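Local structure of AGR_L_2016p (Agrobacterium tumefaciens, 2GVH) at residues L54-A59 with G127-V132; A27-I32 with F60-R65; G101-T106 with M131-E136. The protein probably hydrolyses the thioester of acyl-CoA to give a free fatty acid and coenzyme A, as many hotdog-fold thioesterases do. All blocks are in the same frame, centred on the assembly; numbering follows the deposited sequence.

Contact 1: residues L54-A59 with G127-V132; sequences LMDRVA and GIFHMV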
ATOM      1  N   LEU B  54       6.167   7.672  10.070  1.00 63.06           N
ATOM      2  CA  LEU B  54       7.492   7.109   9.877  1.00 62.30           C
ATOM      3  C   LEU B  54       8.352   7.408  11.050  1.00 63.91           C
ATOM      4  O   LEU B  54       9.136   6.547  11.467  1.00 66.00           O
ATOM      5  CB  LEU B  54       8.167   7.607   8.603  1.00 61.58           C
ATOM      6  CG  LEU B  54       7.646   7.069   7.280  1.00 63.21           C
ATOM      7  CD1 LEU B  54       8.607   7.287   6.123  1.00 59.17           C
ATOM      8  CD2 LEU B  54       7.405   5.638   7.394  1.00 67.69           C
HETATM    9  N   MSE B  55       8.208   8.599  11.609  1.00 64.24           N
HETATM   10  CA  MSE B  55       8.898   8.897  12.856  1.00 63.89           C
HETATM   11  C   MSE B  55       8.494   7.902  13.948  1.00 62.54           C
HETATM   12  O   MSE B  55       9.331   7.417  14.698  1.00 62.38           O
HETATM   13  CB  MSE B  55       8.617  10.312  13.297  1.00 64.82           C
HETATM   14  CG  MSE B  55       9.144  11.369  12.342  1.00 70.97           C
HETATM   15 SE   MSE B  55       8.717  13.229  12.906  1.00 77.84          SE
HETATM   16  CE  MSE B  55      10.086  13.403  14.226  1.00 71.70           C
ATOM     17  N   ASP B  56       7.210   7.572  14.034  1.00 60.74           N
ATOM     18  CA  ASP B  56       6.812   6.631  15.041  1.00 61.06           C
ATOM     19  C   ASP B  56       7.324   5.247  14.684  1.00 61.36           C
ATOM     20  O   ASP B  56       7.808   4.528  15.559  1.00 59.57           O
ATOM     21  CB  ASP B  56       5.311   6.704  15.277  1.00 62.56           C
ATOM     22  CG  ASP B  56       4.768   5.519  16.048  1.00 71.51           C
ATOM     23  OD1 ASP B  56       4.739   5.572  17.293  1.00 76.07           O
ATOM     24  OD2 ASP B  56       4.328   4.542  15.380  1.00 73.83           O
ATOM     25  N   ARG B  57       7.225   4.864  13.394  1.00 62.41           N
ATOM     26  CA  ARG B  57       7.719   3.504  13.021  1.00 62.66           C
ATOM     27  C   ARG B  57       9.182   3.269  13.465  1.00 64.21           C
ATOM     28  O   ARG B  57       9.507   2.244  14.078  1.00 69.07           O
ATOM     29  CB  ARG B  57       7.535   3.209  11.549  1.00 62.43           C
ATOM     30  CG  ARG B  57       7.438   1.696  11.208  1.00 66.02           C
ATOM     31  CD  ARG B  57       7.522   1.436   9.688  1.00 64.58           C
ATOM     32  NE  ARG B  57       6.437   2.108   9.028  1.00 74.64           N
ATOM     33  CZ  ARG B  57       6.466   2.580   7.789  1.00 77.91           C
ATOM     34  NH1 ARG B  57       7.542   2.465   7.023  1.00 67.15           N
ATOM     35  NH2 ARG B  57       5.393   3.187   7.312  1.00 84.81           N
ATOM     36  N   VAL B  58      10.065   4.221  13.210  1.00 61.01           N
ATOM     37  CA  VAL B  58      11.462   3.972  13.523  1.00 58.69           C
ATOM     38  C   VAL B  58      11.692   4.052  15.034  1.00 59.71           C
ATOM     39  O   VAL B  58      12.617   3.439  15.580  1.00 60.84           O
ATOM     40  CB  VAL B  58      12.386   4.910  12.735  1.00 59.31           C
ATOM     41  CG1 VAL B  58      11.948   6.387  12.895  1.00 55.31           C
ATOM     42  CG2 VAL B  58      13.834   4.687  13.103  1.00 58.36           C
ATOM     43  N   ALA B  59      10.834   4.797  15.711  1.00 58.54           N
ATOM     44  CA  ALA B  59      10.833   4.820  17.149  1.00 59.15           C
ATOM     45  C   ALA B  59      10.523   3.442  17.681  1.00 60.04           C
ATOM     46  O   ALA B  59      11.262   2.904  18.527  1.00 61.09           O
ATOM     47  CB  ALA B  59       9.843   5.788  17.640  1.00 60.78           C
ATOM     48  N   GLY B 127      11.439  14.765  17.185  1.00 67.67           N
ATOM     49  CA  GLY B 127      10.299  14.319  17.985  1.00 64.93           C
ATOM     50  C   GLY B 127      10.721  13.459  19.164  1.00 63.81           C
ATOM     51  O   GLY B 127      11.769  12.823  19.143  1.00 62.61           O
ATOM     52  N   ILE B 128       9.894  13.425  20.192  1.00 63.71           N
ATOM     53  CA  ILE B 128      10.184  12.606  21.348  1.00 63.92           C
ATOM     54  C   ILE B 128       9.025  11.665  21.566  1.00 63.92           C
ATOM     55  O   ILE B 128       7.894  12.103  21.727  1.00 63.58           O
ATOM     56  CB  ILE B 128      10.411  13.459  22.614  1.00 64.88           C
ATOM     57  CG1 ILE B 128      11.763  14.179  22.559  1.00 65.13           C
ATOM     58  CG2 ILE B 128      10.358  12.594  23.840  1.00 62.41           C
ATOM     59  N   PHE B 129       9.318  10.371  21.579  1.00 64.27           N
ATOM     60  CA  PHE B 129       8.288   9.351  21.704  1.00 63.75           C
ATOM     61  C   PHE B 129       8.415   8.573  22.969  1.00 64.12           C
ATOM     62  O   PHE B 129       9.504   8.165  23.346  1.00 66.84           O
ATOM     63  CB  PHE B 129       8.343   8.406  20.528  1.00 65.50           C
ATOM     64  CG  PHE B 129       7.831   9.001  19.276  1.00 64.23           C
ATOM     65  CD1 PHE B 129       8.635   9.836  18.503  1.00 63.37           C
ATOM     66  CD2 PHE B 129       6.542   8.715  18.844  1.00 70.03           C
ATOM     67  CE1 PHE B 129       8.143  10.397  17.291  1.00 71.30           C
ATOM     68  CE2 PHE B 129       6.027   9.275  17.631  1.00 69.13           C
ATOM     69  CZ  PHE B 129       6.824  10.118  16.866  1.00 62.84           C
ATOM     70  N   HIS B 130       7.296   8.372  23.643  1.00 63.27           N
ATOM     71  CA  HIS B 130       7.310   7.583  24.853  1.00 62.21           C
ATOM     72  C   HIS B 130       6.696   6.235  24.583  1.00 62.42           C
ATOM     73  O   HIS B 130       5.453   6.102  24.506  1.00 62.04           O
ATOM     74  CB  HIS B 130       6.587   8.308  25.982  1.00 62.06           C
ATOM     75  CG  HIS B 130       7.187   9.638  26.323  1.00 65.90           C
ATOM     76  ND1 HIS B 130       8.159   9.789  27.295  1.00 69.46           N
ATOM     77  CD2 HIS B 130       6.962  10.876  25.816  1.00 68.68           C
ATOM     78  CE1 HIS B 130       8.502  11.062  27.373  1.00 66.22           C
ATOM     79  NE2 HIS B 130       7.793  11.740  26.484  1.00 69.07           N
HETATM   80  N   MSE B 131       7.568   5.240  24.385  1.00 62.20           N
HETATM   81  CA  MSE B 131       7.110   3.869  24.168  1.00 63.38           C
HETATM   82  C   MSE B 131       6.942   3.221  25.526  1.00 62.84           C
HETATM   83  O   MSE B 131       7.561   3.643  26.476  1.00 66.26           O
HETATM   84  CB  MSE B 131       8.096   3.070  23.335  1.00 62.96           C
HETATM   85  CG  MSE B 131       8.622   3.790  22.107  1.00 68.94           C
HETATM   86 SE   MSE B 131       7.223   4.489  20.969  1.00 75.54          SE
HETATM   87  CE  MSE B 131       6.572   2.832  20.141  1.00 65.39           C
ATOM     88  N   VAL B 132       6.057   2.235  25.603  1.00 62.37           N
ATOM     89  CA  VAL B 132       5.819   1.445  26.794  1.00 60.04           C
ATOM     90  C   VAL B 132       5.812  -0.012  26.364  1.00 61.31           C
ATOM     91  O   VAL B 132       5.282  -0.360  25.298  1.00 58.65           O
ATOM     92  CB  VAL B 132       4.469   1.794  27.433  1.00 59.58           C
ATOM     93  CG1 VAL B 132       4.119   0.821  28.559  1.00 57.66           C
ATOM     94  CG2 VAL B 132       4.471   3.209  27.947  1.00 59.08           C
TER
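Met55, Asp56 and Ala59 line the side of helix segment 54-59 that faces Gly127, Phe129 and Met131 of strand 127-132, the two axes passing 9.5 Å apart at 49°. The ring of Phe129 is the centrepiece. Its CG stands anti to the carbonyl carbon (chi1 -73°), and from there the ring extends to the helix backbone between Met55 and Asp56. Met55 O lies over one face, and Asp56 CA makes an off-centre CH-pi contact, 4.2 Å from the centroid of the Phe129 ring. More obliquely, Asp56 CB meets Phe129 CE2 at 3.6 Å and Ala59 CB meets Phe129 CG at 4.1 Å. One turn before Ala59, Met55 CB touches the far end of the ring, 4.0 Å from Phe129 CZ. The selenomethionine chain of Met55 then bends at its last torsion, and its methyl CE comes 3.5 Å from Gly127 N. At the other end, Ala59 CB rests 4.4 Å from SE of selenomethionine Met131. The helix thus lies against the concave sheet of a hotdog fold. The Asp56 carboxylate is turned 52° from the ring plane, and its OD1 is hydrogen-bonded to Thr73 on strand 71-80. OD2 receives a weak hydrogen bond from Gly180 N of the second subunit. No hydrogen bond joins helix segment to strand segment, consistent with van der Waals and CH-pi packing as the main link between them, whereas the buried carboxylate is satisfied from the neighbouring strand and across the subunit interface, where hotdog thioesterases commonly place their active sites.

Contact 2: residues A27-I32 with F60-R65; sequences ATTRLI and FIAATR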
ATOM      1  N   ALA B  27      21.656   2.085  20.649  1.00 78.05           N
ATOM      2  CA  ALA B  27      21.972   2.114  19.210  1.00 77.42           C
ATOM      3  C   ALA B  27      21.113   3.117  18.416  1.00 75.93           C
ATOM      4  O   ALA B  27      20.008   3.461  18.827  1.00 76.59           O
ATOM      5  CB  ALA B  27      21.843   0.699  18.609  1.00 75.68           C
ATOM      6  N   THR B  28      21.618   3.577  17.282  1.00 72.92           N
ATOM      7  CA  THR B  28      20.814   4.408  16.396  1.00 70.88           C
ATOM      8  C   THR B  28      20.222   3.582  15.257  1.00 68.95           C
ATOM      9  O   THR B  28      20.935   2.861  14.574  1.00 68.27           O
ATOM     10  CB  THR B  28      21.617   5.581  15.825  1.00 70.97           C
ATOM     11  OG1 THR B  28      22.234   6.281  16.903  1.00 69.49           O
ATOM     12  CG2 THR B  28      20.702   6.570  15.075  1.00 75.57           C
ATOM     13  N   THR B  29      18.910   3.697  15.079  1.00 66.87           N
ATOM     14  CA  THR B  29      18.202   3.018  14.002  1.00 66.58           C
ATOM     15  C   THR B  29      17.783   4.026  12.941  1.00 67.00           C
ATOM     16  O   THR B  29      17.182   5.057  13.247  1.00 67.22           O
ATOM     17  CB  THR B  29      16.951   2.333  14.535  1.00 66.26           C
ATOM     18  OG1 THR B  29      17.308   1.426  15.574  1.00 74.02           O
ATOM     19  CG2 THR B  29      16.243   1.574  13.435  1.00 66.30           C
ATOM     20  N   ARG B  30      18.069   3.721  11.688  1.00 66.73           N
ATOM     21  CA  ARG B  30      17.752   4.640  10.609  1.00 66.69           C
ATOM     22  C   ARG B  30      16.788   4.026   9.624  1.00 66.55           C
ATOM     23  O   ARG B  30      16.932   2.870   9.287  1.00 66.44           O
ATOM     24  CB  ARG B  30      19.038   5.106   9.925  1.00 65.67           C
ATOM     25  CG  ARG B  30      20.154   5.258  10.967  1.00 69.46           C
ATOM     26  CD  ARG B  30      21.546   5.416  10.369  1.00 75.57           C
ATOM     27  NE  ARG B  30      21.913   6.820  10.433  1.00 73.28           N
ATOM     28  CZ  ARG B  30      22.616   7.347  11.417  1.00 72.14           C
ATOM     29  NH1 ARG B  30      23.055   6.572  12.398  1.00 80.56           N
ATOM     30  NH2 ARG B  30      22.886   8.636  11.418  1.00 76.23           N
ATOM     31  N   LEU B  31      15.808   4.807   9.185  1.00 65.66           N
ATOM     32  CA  LEU B  31      14.803   4.391   8.202  1.00 64.68           C
ATOM     33  C   LEU B  31      14.735   5.479   7.135  1.00 66.85           C
ATOM     34  O   LEU B  31      14.599   6.646   7.464  1.00 69.17           O
ATOM     35  CB  LEU B  31      13.438   4.306   8.870  1.00 62.51           C
ATOM     36  CG  LEU B  31      12.225   3.737   8.143  1.00 62.81           C
ATOM     37  CD1 LEU B  31      11.319   3.069   9.167  1.00 56.83           C
ATOM     38  CD2 LEU B  31      11.435   4.794   7.333  1.00 56.29           C
ATOM     39  N   ILE B  32      14.795   5.107   5.870  1.00 67.37           N
ATOM     40  CA  ILE B  32      14.991   6.069   4.831  1.00 69.81           C
ATOM     41  C   ILE B  32      13.906   5.945   3.789  1.00 71.43           C
ATOM     42  O   ILE B  32      13.628   4.851   3.321  1.00 74.75           O
ATOM     43  CB  ILE B  32      16.396   5.950   4.187  1.00 68.74           C
ATOM     44  CG1 ILE B  32      17.426   6.501   5.156  1.00 70.33           C
ATOM     45  CG2 ILE B  32      16.454   6.812   2.991  1.00 73.58           C
ATOM     46  CD1 ILE B  32      18.871   6.295   4.802  1.00 72.24           C
ATOM     47  N   PHE B  60       9.430   2.889  17.169  1.00 59.69           N
ATOM     48  CA  PHE B  60       8.973   1.559  17.482  1.00 61.06           C
ATOM     49  C   PHE B  60      10.086   0.512  17.338  1.00 62.84           C
ATOM     50  O   PHE B  60      10.436  -0.197  18.329  1.00 63.72           O
ATOM     51  CB  PHE B  60       7.752   1.211  16.630  1.00 62.20           C
ATOM     52  CG  PHE B  60       7.359  -0.228  16.695  1.00 62.55           C
ATOM     53  CD1 PHE B  60       6.595  -0.706  17.742  1.00 67.35           C
ATOM     54  CD2 PHE B  60       7.753  -1.112  15.709  1.00 67.65           C
ATOM     55  CE1 PHE B  60       6.226  -2.042  17.811  1.00 68.83           C
ATOM     56  CE2 PHE B  60       7.391  -2.458  15.773  1.00 65.05           C
ATOM     57  CZ  PHE B  60       6.619  -2.917  16.816  1.00 65.40           C
ATOM     58  N   ILE B  61      10.664   0.452  16.136  1.00 61.91           N
ATOM     59  CA  ILE B  61      11.784  -0.451  15.854  1.00 58.47           C
ATOM     60  C   ILE B  61      12.906  -0.263  16.897  1.00 60.21           C
ATOM     61  O   ILE B  61      13.416  -1.244  17.447  1.00 60.92           O
ATOM     62  CB  ILE B  61      12.333  -0.220  14.455  1.00 57.53           C
ATOM     63  CG1 ILE B  61      11.254  -0.500  13.380  1.00 59.70           C
ATOM     64  CG2 ILE B  61      13.569  -1.063  14.211  1.00 52.30           C
ATOM     65  CD1 ILE B  61      11.684  -0.104  11.956  1.00 52.58           C
ATOM     66  N   ALA B  62      13.292   0.983  17.150  1.00 57.64           N
ATOM     67  CA  ALA B  62      14.377   1.237  18.094  1.00 56.99           C
ATOM     68  C   ALA B  62      14.092   0.616  19.451  1.00 57.99           C
ATOM     69  O   ALA B  62      14.887  -0.185  19.947  1.00 59.44           O
ATOM     70  CB  ALA B  62      14.633   2.717  18.246  1.00 54.82           C
ATOM     71  N   ALA B  63      12.950   0.981  20.016  1.00 57.99           N
ATOM     72  CA  ALA B  63      12.415   0.421  21.234  1.00 57.83           C
ATOM     73  C   ALA B  63      12.451  -1.088  21.262  1.00 58.85           C
ATOM     74  O   ALA B  63      12.932  -1.671  22.225  1.00 60.52           O
ATOM     75  CB  ALA B  63      11.003   0.901  21.425  1.00 57.68           C
ATOM     76  N   THR B  64      11.934  -1.724  20.210  1.00 62.34           N
ATOM     77  CA  THR B  64      11.797  -3.172  20.200  1.00 63.19           C
ATOM     78  C   THR B  64      13.167  -3.840  20.193  1.00 63.99           C
ATOM     79  O   THR B  64      13.373  -4.871  20.814  1.00 65.67           O
ATOM     80  CB  THR B  64      10.955  -3.655  19.038  1.00 64.06           C
ATOM     81  OG1 THR B  64       9.773  -2.836  18.910  1.00 66.98           O
ATOM     82  CG2 THR B  64      10.553  -5.105  19.286  1.00 63.45           C
ATOM     83  N   ARG B  65      14.113  -3.224  19.509  1.00 65.28           N
ATOM     84  CA  ARG B  65      15.467  -3.734  19.447  1.00 65.69           C
ATOM     85  C   ARG B  65      16.103  -3.620  20.800  1.00 66.35           C
ATOM     86  O   ARG B  65      16.978  -4.397  21.145  1.00 67.12           O
ATOM     87  CB  ARG B  65      16.314  -2.911  18.492  1.00 65.71           C
ATOM     88  CG  ARG B  65      16.283  -3.345  17.051  1.00 68.60           C
ATOM     89  CD  ARG B  65      17.292  -2.521  16.265  1.00 69.89           C
ATOM     90  NE  ARG B  65      17.879  -3.294  15.182  1.00 71.80           N
ATOM     91  CZ  ARG B  65      18.487  -2.779  14.109  1.00 69.03           C
ATOM     92  NH1 ARG B  65      18.611  -1.467  13.947  1.00 63.65           N
ATOM     93  NH2 ARG B  65      18.965  -3.596  13.183  1.00 69.65           N
TER
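With OG1 anti to its carbonyl carbon (chi1 -57°) and CG2 anti to its backbone N, Thr29 places OG1 beside Ala62 and Arg65 and CG2 against Ile61. Ile61 answers with its own branch, CG2 anti to the backbone N, and the two side chains cross at about a right angle. Here the central helix of a hotdog fold, 49-67, lies against the first strand of its sheet, 29-35. Strand and helix segments run nearly antiparallel, at 151°, and their axes come within 8.8 Å. The close approach is at Thr29 and Ala62, whose CA atoms are 5.9 Å apart, consistent with the small side chain of Ala62. The methyls Thr29 CG2 and Ile61 CG2 meet at 3.8 Å, and two residues along the strand Leu31 CD1 touches Ile61 CD1 at 4.2 Å. Arg65 arrives from the next turn of the helix with a chain bent at chi3, and Thr29 OG1 lies at the edge of its guanidinium, near the plane, 3.6 Å from Arg65 NH1. That approach is not a hydrogen bond. The charge is answered elsewhere: NH2 forms salt bridges with Glu223 and Glu245 of the second hotdog unit of the same chain, so the helix end is tied across to it. Arg30 makes a backbone hydrogen bond with Val163 on strand 160-165, next to the same junction. On another side of the helix, Phe60 packs its ring edge-to-face with Phe178 of the second subunit. The hydroxyl of Thr64 donates to Phe60 O at 2.8 Å, and the same Thr64 OG1 lies 3.7 Å above the Phe60 ring plane, over its centre.

Contact 3: residues G101-T106 with M131-E136; sequences GRRSLT and MVAIPE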
ATOM      1  N   GLY B 101      12.994   3.446  31.883  1.00 59.79           N
ATOM      2  CA  GLY B 101      12.528   3.059  33.218  1.00 59.68           C
ATOM      3  C   GLY B 101      12.405   1.548  33.358  1.00 59.99           C
ATOM      4  O   GLY B 101      13.246   0.797  32.851  1.00 59.14           O
ATOM      5  N   ARG B 102      11.368   1.110  34.081  1.00 60.79           N
ATOM      6  CA  ARG B 102      10.992  -0.305  34.192  1.00 60.42           C
ATOM      7  C   ARG B 102      10.326  -0.673  32.871  1.00 60.28           C
ATOM      8  O   ARG B 102      10.626  -1.719  32.287  1.00 60.79           O
ATOM      9  CB  ARG B 102       9.987  -0.528  35.334  1.00 59.14           C
ATOM     10  CG  ARG B 102      10.308  -1.736  36.301  1.00 65.71           C
ATOM     11  CD  ARG B 102       9.207  -2.031  37.426  1.00 47.06           C
ATOM     12  NE  ARG B 102       7.966  -2.590  36.831  1.00 41.29           N
ATOM     13  CZ  ARG B 102       7.019  -3.310  37.438  1.00 30.38           C
ATOM     14  NH1 ARG B 102       7.074  -3.655  38.772  1.00 41.02           N
ATOM     15  NH2 ARG B 102       5.999  -3.708  36.673  1.00 25.01           N
ATOM     16  N   ARG B 103       9.423   0.191  32.402  1.00 60.76           N
ATOM     17  CA  ARG B 103       8.626  -0.127  31.216  1.00 63.45           C
ATOM     18  C   ARG B 103       8.459   1.006  30.188  1.00 65.35           C
ATOM     19  O   ARG B 103       8.011   0.783  29.046  1.00 65.89           O
ATOM     20  CB  ARG B 103       7.279  -0.729  31.610  1.00 61.35           C
ATOM     21  CG  ARG B 103       7.344  -2.246  31.661  1.00 67.83           C
ATOM     22  CD  ARG B 103       6.188  -2.845  32.428  1.00 72.67           C
ATOM     23  NE  ARG B 103       6.537  -4.134  33.036  1.00 75.47           N
ATOM     24  CZ  ARG B 103       5.703  -5.165  33.102  1.00 79.29           C
ATOM     25  NH1 ARG B 103       4.476  -5.069  32.607  1.00 82.59           N
ATOM     26  NH2 ARG B 103       6.094  -6.295  33.649  1.00 80.41           N
ATOM     27  N   SER B 104       8.852   2.212  30.598  1.00 67.09           N
ATOM     28  CA  SER B 104       8.815   3.387  29.733  1.00 67.91           C
ATOM     29  C   SER B 104      10.154   3.575  29.084  1.00 66.66           C
ATOM     30  O   SER B 104      11.196   3.638  29.765  1.00 66.85           O
ATOM     31  CB  SER B 104       8.547   4.637  30.551  1.00 69.50           C
ATOM     32  OG  SER B 104       7.170   4.781  30.794  1.00 77.33           O
ATOM     33  N   LEU B 105      10.121   3.685  27.766  1.00 64.94           N
ATOM     34  CA  LEU B 105      11.307   4.029  27.024  1.00 64.17           C
ATOM     35  C   LEU B 105      11.056   5.348  26.325  1.00 62.92           C
ATOM     36  O   LEU B 105      10.045   5.538  25.686  1.00 62.31           O
ATOM     37  CB  LEU B 105      11.620   2.947  26.005  1.00 63.42           C
ATOM     38  CG  LEU B 105      12.957   3.002  25.281  1.00 62.85           C
ATOM     39  CD1 LEU B 105      14.108   2.705  26.243  1.00 57.92           C
ATOM     40  CD2 LEU B 105      12.910   2.004  24.183  1.00 53.37           C
ATOM     41  N   THR B 106      11.991   6.271  26.477  1.00 63.48           N
ATOM     42  CA  THR B 106      11.924   7.525  25.754  1.00 62.54           C
ATOM     43  C   THR B 106      12.780   7.429  24.506  1.00 61.09           C
ATOM     44  O   THR B 106      13.936   7.068  24.574  1.00 61.08           O
ATOM     45  CB  THR B 106      12.414   8.659  26.646  1.00 60.71           C
ATOM     46  OG1 THR B 106      11.833   8.491  27.939  1.00 66.96           O
ATOM     47  CG2 THR B 106      11.985   9.997  26.075  1.00 61.17           C
HETATM   48  N   MSE B 131       7.568   5.240  24.385  1.00 62.20           N
HETATM   49  CA  MSE B 131       7.110   3.869  24.168  1.00 63.38           C
HETATM   50  C   MSE B 131       6.942   3.221  25.526  1.00 62.84           C
HETATM   51  O   MSE B 131       7.561   3.643  26.476  1.00 66.26           O
HETATM   52  CB  MSE B 131       8.096   3.070  23.335  1.00 62.96           C
HETATM   53  CG  MSE B 131       8.622   3.790  22.107  1.00 68.94           C
HETATM   54 SE   MSE B 131       7.223   4.489  20.969  1.00 75.54          SE
HETATM   55  CE  MSE B 131       6.572   2.832  20.141  1.00 65.39           C
ATOM     56  N   VAL B 132       6.057   2.235  25.603  1.00 62.37           N
ATOM     57  CA  VAL B 132       5.819   1.445  26.794  1.00 60.04           C
ATOM     58  C   VAL B 132       5.812  -0.012  26.364  1.00 61.31           C
ATOM     59  O   VAL B 132       5.282  -0.360  25.298  1.00 58.65           O
ATOM     60  CB  VAL B 132       4.469   1.794  27.433  1.00 59.58           C
ATOM     61  CG1 VAL B 132       4.119   0.821  28.559  1.00 57.66           C
ATOM     62  CG2 VAL B 132       4.471   3.209  27.947  1.00 59.08           C
ATOM     63  N   ALA B 133       6.431  -0.851  27.194  1.00 63.42           N
ATOM     64  CA  ALA B 133       6.565  -2.270  26.906  1.00 63.76           C
ATOM     65  C   ALA B 133       5.311  -2.973  27.360  1.00 64.06           C
ATOM     66  O   ALA B 133       4.842  -2.726  28.461  1.00 64.72           O
ATOM     67  CB  ALA B 133       7.767  -2.825  27.650  1.00 62.45           C
ATOM     68  N   ILE B 134       4.756  -3.837  26.518  1.00 65.65           N
ATOM     69  CA  ILE B 134       3.678  -4.738  26.956  1.00 65.68           C
ATOM     70  C   ILE B 134       4.175  -6.165  26.796  1.00 65.13           C
ATOM     71  O   ILE B 134       3.935  -6.800  25.770  1.00 65.44           O
ATOM     72  CB  ILE B 134       2.369  -4.566  26.138  1.00 65.37           C
ATOM     73  CG1 ILE B 134       1.975  -3.083  25.995  1.00 62.80           C
ATOM     74  CG2 ILE B 134       1.256  -5.429  26.746  1.00 66.14           C
ATOM     75  CD1 ILE B 134       1.372  -2.462  27.205  1.00 68.26           C
ATOM     76  N   PRO B 135       4.881  -6.669  27.808  1.00 65.20           N
ATOM     77  CA  PRO B 135       5.472  -7.999  27.697  1.00 66.17           C
ATOM     78  C   PRO B 135       4.426  -9.112  27.744  1.00 68.54           C
ATOM     79  O   PRO B 135       3.416  -8.995  28.450  1.00 67.29           O
ATOM     80  CB  PRO B 135       6.399  -8.071  28.915  1.00 65.56           C
ATOM     81  CG  PRO B 135       5.773  -7.146  29.917  1.00 65.19           C
ATOM     82  CD  PRO B 135       5.161  -6.035  29.110  1.00 65.53           C
ATOM     83  N   GLU B 136       4.681 -10.172  26.978  1.00 72.51           N
ATOM     84  CA  GLU B 136       3.850 -11.376  26.957  1.00 75.58           C
ATOM     85  C   GLU B 136       4.633 -12.550  27.576  1.00 77.11           C
ATOM     86  O   GLU B 136       5.849 -12.455  27.768  1.00 78.18           O
ATOM     87  CB  GLU B 136       3.430 -11.680  25.510  1.00 74.67           C
TER
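Leu105 and Met131 form an antiparallel hydrogen-bonded pair, joined in both directions by their backbones. Leu105 N gives a nearly straight bond to Met131 O at 2.9 Å, with an angle of 167° at the hydrogen, and Met131 N returns one of 2.8 Å to Leu105 O. Next comes the non-hydrogen-bonded pair of Ser104 and Val132, and beyond it Ala133 N donates to Arg103 O at 2.9 Å. The Arg103 carbonyl also makes a CA-H...O contact with Val132, whose CA lies 3.2 Å from Arg103 O, so that one oxygen gathers two neighbouring groups of the opposite strand.

The side chain of Arg103 continues the contact past the end of the strands. Extended from CG to NE, it passes Ala133, with CG 4.1 Å from Ala133 CB, and crosses Pro135 at about a right angle. There Pro135 CG sits over one face of the guanidinium, 3.6 Å from Arg103 NH1 and set toward the rim, while NH2 of Arg102 lies over the opposite face. These segments form the open end of the beta hairpin made by strands 104-115 and 121-133, neighbours within the antiparallel hotdog sheet.

Further out, Arg103 NH2 makes weak hydrogen bonds to the carbonyls of Ala140 and Tyr143, which may help to orient the guanidinium. Tyr143 and Thr69 pack on Ala133 and Pro135 as well. The side chains of Leu105 and Met131 leave the same face of the sheet, toward helix 49-67: Leu105 reaches Ala63 and Phe66, and Met131, bent at chi2 and chi3, turns away from Leu105 to lie on Phe60 and Ala63.

How the contacts relate
All three contacts belong to the N-terminal hotdog unit and involve one five-stranded antiparallel sheet. Contacts 1 and 2 use successive parts of helix 49-67, their centres about 9 Å apart, and fasten it to strand 121-133 and to strand 29-35 at the edge of this sheet, where it meets strand 160-165 of the second hotdog unit; along the chain their segments alternate. Contact 3 lies about 13 Å from the centre of contact 1 and 15 Å from that of contact 2, and opens only after contact 2 has closed. It shares Met131 and Val132 with contact 1. Met131 and Leu105 bring the sheet under the part of helix 49-67 used by contact 2, so the three contacts share one core.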